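Local coordinates for protein MPT synthase subunit 2 (Burkholderia ambifaria, PDB 7L32) that probably catalyses, as the large subunit of molybdopterin synthase, the sulfur transfer that converts precursor Z into molybdopterin during molybdenum cofactor biosynthesis, at residues A[74-79]-A[118-123]. Sequence-based numbering, arbitrary orientation.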
ATOM      1  N   ALA A  74       6.695  12.623  -8.264  1.00 17.59           N
ATOM      2  CA  ALA A  74       7.106  12.426  -6.868  1.00 20.18           C
ATOM      3  C   ALA A  74       7.366  13.754  -6.169  1.00 22.94           C
ATOM      4  O   ALA A  74       7.034  13.920  -4.988  1.00 21.01           O
ATOM      5  CB  ALA A  74       8.350  11.539  -6.805  1.00 21.81           C
ATOM      6  N   ALA A  75       7.970  14.715  -6.881  1.00 20.27           N
ATOM      7  CA  ALA A  75       8.211  16.032  -6.298  1.00 23.77           C
ATOM      8  C   ALA A  75       6.901  16.726  -5.925  1.00 20.37           C
ATOM      9  O   ALA A  75       6.807  17.361  -4.866  1.00 20.26           O
ATOM     10  CB  ALA A  75       9.026  16.905  -7.269  1.00 24.49           C
ATOM     11  N   GLU A  76       5.886  16.628  -6.789  1.00 18.73           N
ATOM     12  CA  GLU A  76       4.573  17.209  -6.486  1.00 20.15           C
ATOM     13  C   GLU A  76       3.912  16.522  -5.292  1.00 22.09           C
ATOM     14  O   GLU A  76       3.291  17.193  -4.456  1.00 19.69           O
ATOM     15  CB  GLU A  76       3.661  17.150  -7.714  1.00 21.95           C
ATOM     16  CG  GLU A  76       2.200  17.567  -7.455  1.00 20.02           C
ATOM     17  CD  GLU A  76       2.031  19.040  -7.035  1.00 28.44           C
ATOM     18  OE1 GLU A  76       2.988  19.856  -7.110  1.00 23.51           O
ATOM     19  OE2 GLU A  76       0.912  19.394  -6.627  1.00 24.75           O
ATOM     20  N   ALA A  77       4.040  15.193  -5.183  1.00 17.28           N
ATOM     21  CA  ALA A  77       3.562  14.521  -3.973  1.00 18.66           C
ATOM     22  C   ALA A  77       4.241  15.091  -2.735  1.00 21.54           C
ATOM     23  O   ALA A  77       3.591  15.302  -1.703  1.00 19.39           O
ATOM     24  CB  ALA A  77       3.798  13.006  -4.050  1.00 15.74           C
ATOM     25  N   GLY A  78       5.558  15.335  -2.816  1.00 16.85           N
ATOM     26  CA  GLY A  78       6.268  15.921  -1.694  1.00 21.31           C
ATOM     27  C   GLY A  78       5.839  17.342  -1.374  1.00 25.68           C
ATOM     28  O   GLY A  78       5.905  17.768  -0.213  1.00 21.69           O
ATOM     29  N   ARG A  79       5.433  18.109  -2.394  1.00 21.45           N
ATOM     30  CA  ARG A  79       4.915  19.456  -2.154  1.00 22.37           C
ATOM     31  C   ARG A  79       3.579  19.402  -1.415  1.00 21.54           C
ATOM     32  O   ARG A  79       3.308  20.237  -0.545  1.00 22.07           O
ATOM     33  CB  ARG A  79       4.735  20.193  -3.489  1.00 19.64           C
ATOM     34  CG  ARG A  79       4.467  21.707  -3.349  1.00 25.43           C
ATOM     35  CD  ARG A  79       3.984  22.346  -4.656  1.00 27.07           C
ATOM     36  NE  ARG A  79       2.690  21.793  -5.034  1.00 25.58           N
ATOM     37  CZ  ARG A  79       1.536  22.162  -4.486  1.00 30.06           C
ATOM     38  NH1 ARG A  79       1.479  23.112  -3.562  1.00 23.55           N
ATOM     39  NH2 ARG A  79       0.409  21.555  -4.866  1.00 21.41           N
ATOM     40  N   CYS A 118       0.614   7.848  -1.841  1.00 13.10           N
ATOM     41  CA  CYS A 118       0.819   6.679  -2.695  1.00 16.26           C
ATOM     42  C   CYS A 118      -0.245   6.612  -3.785  1.00 17.87           C
ATOM     43  O   CYS A 118       0.068   6.362  -4.965  1.00 15.14           O
ATOM     44  CB  CYS A 118       0.810   5.405  -1.848  1.00 15.68           C
ATOM     45  SG  CYS A 118       1.367   3.928  -2.730  1.00 18.83           S
ATOM     46  N   GLU A 119      -1.511   6.843  -3.422  1.00 15.67           N
ATOM     47  CA  GLU A 119      -2.565   6.819  -4.437  1.00 15.00           C
ATOM     48  C   GLU A 119      -2.424   7.981  -5.412  1.00 17.13           C
ATOM     49  O   GLU A 119      -2.643   7.815  -6.624  1.00 14.89           O
ATOM     50  CB  GLU A 119      -3.947   6.851  -3.770  1.00 18.31           C
ATOM     51  CG  GLU A 119      -5.079   6.767  -4.761  1.00 21.70           C
ATOM     52  CD  GLU A 119      -6.417   6.346  -4.128  1.00 26.23           C
ATOM     53  OE1 GLU A 119      -6.614   6.516  -2.900  1.00 23.06           O
ATOM     54  OE2 GLU A 119      -7.250   5.809  -4.880  1.00 26.69           O
ATOM     55  N   PHE A 120      -2.070   9.162  -4.904  1.00 15.11           N
ATOM     56  CA  PHE A 120      -1.843  10.311  -5.790  1.00 17.33           C
ATOM     57  C   PHE A 120      -0.763  10.002  -6.829  1.00 16.96           C
ATOM     58  O   PHE A 120      -0.927  10.296  -8.029  1.00 18.48           O
ATOM     59  CB  PHE A 120      -1.464  11.549  -4.955  1.00 15.01           C
ATOM     60  CG  PHE A 120      -1.016  12.728  -5.795  1.00 16.23           C
ATOM     61  CD1 PHE A 120      -1.944  13.602  -6.333  1.00 17.36           C
ATOM     62  CD2 PHE A 120       0.339  12.961  -6.032  1.00 16.60           C
ATOM     63  CE1 PHE A 120      -1.544  14.681  -7.166  1.00 21.76           C
ATOM     64  CE2 PHE A 120       0.748  14.025  -6.838  1.00 18.10           C
ATOM     65  CZ  PHE A 120      -0.187  14.896  -7.406  1.00 21.15           C
ATOM     66  N   VAL A 121       0.364   9.442  -6.381  1.00 15.10           N
ATOM     67  CA  VAL A 121       1.454   9.127  -7.311  1.00 17.94           C
ATOM     68  C   VAL A 121       0.986   8.117  -8.356  1.00 16.91           C
ATOM     69  O   VAL A 121       1.281   8.265  -9.547  1.00 16.65           O
ATOM     70  CB  VAL A 121       2.702   8.623  -6.547  1.00 17.10           C
ATOM     71  CG1 VAL A 121       3.761   8.050  -7.527  1.00 15.31           C
ATOM     72  CG2 VAL A 121       3.347   9.755  -5.698  1.00 15.12           C
ATOM     73  N   MET A 122       0.239   7.085  -7.937  1.00 16.41           N
ATOM     74  CA  MET A 122      -0.267   6.097  -8.896  1.00 15.89           C
ATOM     75  C   MET A 122      -1.228   6.731  -9.900  1.00 18.12           C
ATOM     76  O   MET A 122      -1.141   6.458 -11.110  1.00 18.37           O
ATOM     77  CB  MET A 122      -0.969   4.917  -8.178  1.00 14.41           C
ATOM     78  CG  MET A 122       0.007   3.803  -7.688  1.00 16.90           C
ATOM     79  SD  MET A 122       0.997   3.093  -9.054  1.00 21.43           S
ATOM     80  CE  MET A 122      -0.302   2.438 -10.082  1.00 20.53           C
ATOM     81  N   ASP A 123      -2.155   7.579  -9.424  1.00 15.71           N
ATOM     82  CA  ASP A 123      -3.107   8.235 -10.328  1.00 17.74           C
ATOM     83  C   ASP A 123      -2.376   9.096 -11.357  1.00 20.88           C
ATOM     84  O   ASP A 123      -2.706   9.080 -12.546  1.00 20.80           O
ATOM     85  CB  ASP A 123      -4.079   9.116  -9.540  1.00 19.49           C
ATOM     86  CG  ASP A 123      -5.145   8.316  -8.802  1.00 24.75           C
ATOM     87  OD1 ASP A 123      -5.353   7.118  -9.111  1.00 23.10           O
ATOM     88  OD2 ASP A 123      -5.766   8.913  -7.903  1.00 22.14           O
TER
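Helices 65-80 and 111-128 of the MoaE alpha/beta hammerhead fold pack against each other where Phe-120 and Val-121 meet Glu-76 and Ala-77. The local axes run roughly antiparallel, at 147°, and approach to 9.6 Å, a separation bridged by one large ring and smaller aliphatic groups. Phe-120 supplies the reach: with CG anti to the backbone N (chi1 172°), its ring extends to helix 65-80, and CZ lies 3.6 Å from Glu-76 CG. Glu-76 CG and Ala-77 N both meet the ring obliquely, Phe-120 CE2 standing 3.9 Å from Ala-77 N; Phe-120 CD2 is 4.0 Å from Ala-77 CB. Deeper, toward the sheet, Ala-77 CB touches Val-121 CG2 at 3.7 Å. Glu-76 contributes its CG methylene to the interface, while the bend at chi2 (64°) brings the carboxylate beside Arg-79, three residues on. Arg-79 holds it side-on with two nitrogens, NE to Glu-76 OE1 at 2.9 Å and NH2 to Glu-76 OE2 at 2.8 Å, both on the syn side but tilted out of the carboxylate plane, while the oxygens lie close to the guanidinium plane; Arg-80 also bridges to OE2. This grip should limit rotation of the carboxylate. Beyond the contact, Trp-157 meets the Phe-120 ring edge-to-face, and Val-121 packs on Val-104 and Ile-88 of the sheet. Such apolar pairing of roughly antiparallel helices over the four-stranded mixed sheet is characteristic of MoaE's alpha/beta hammerhead fold.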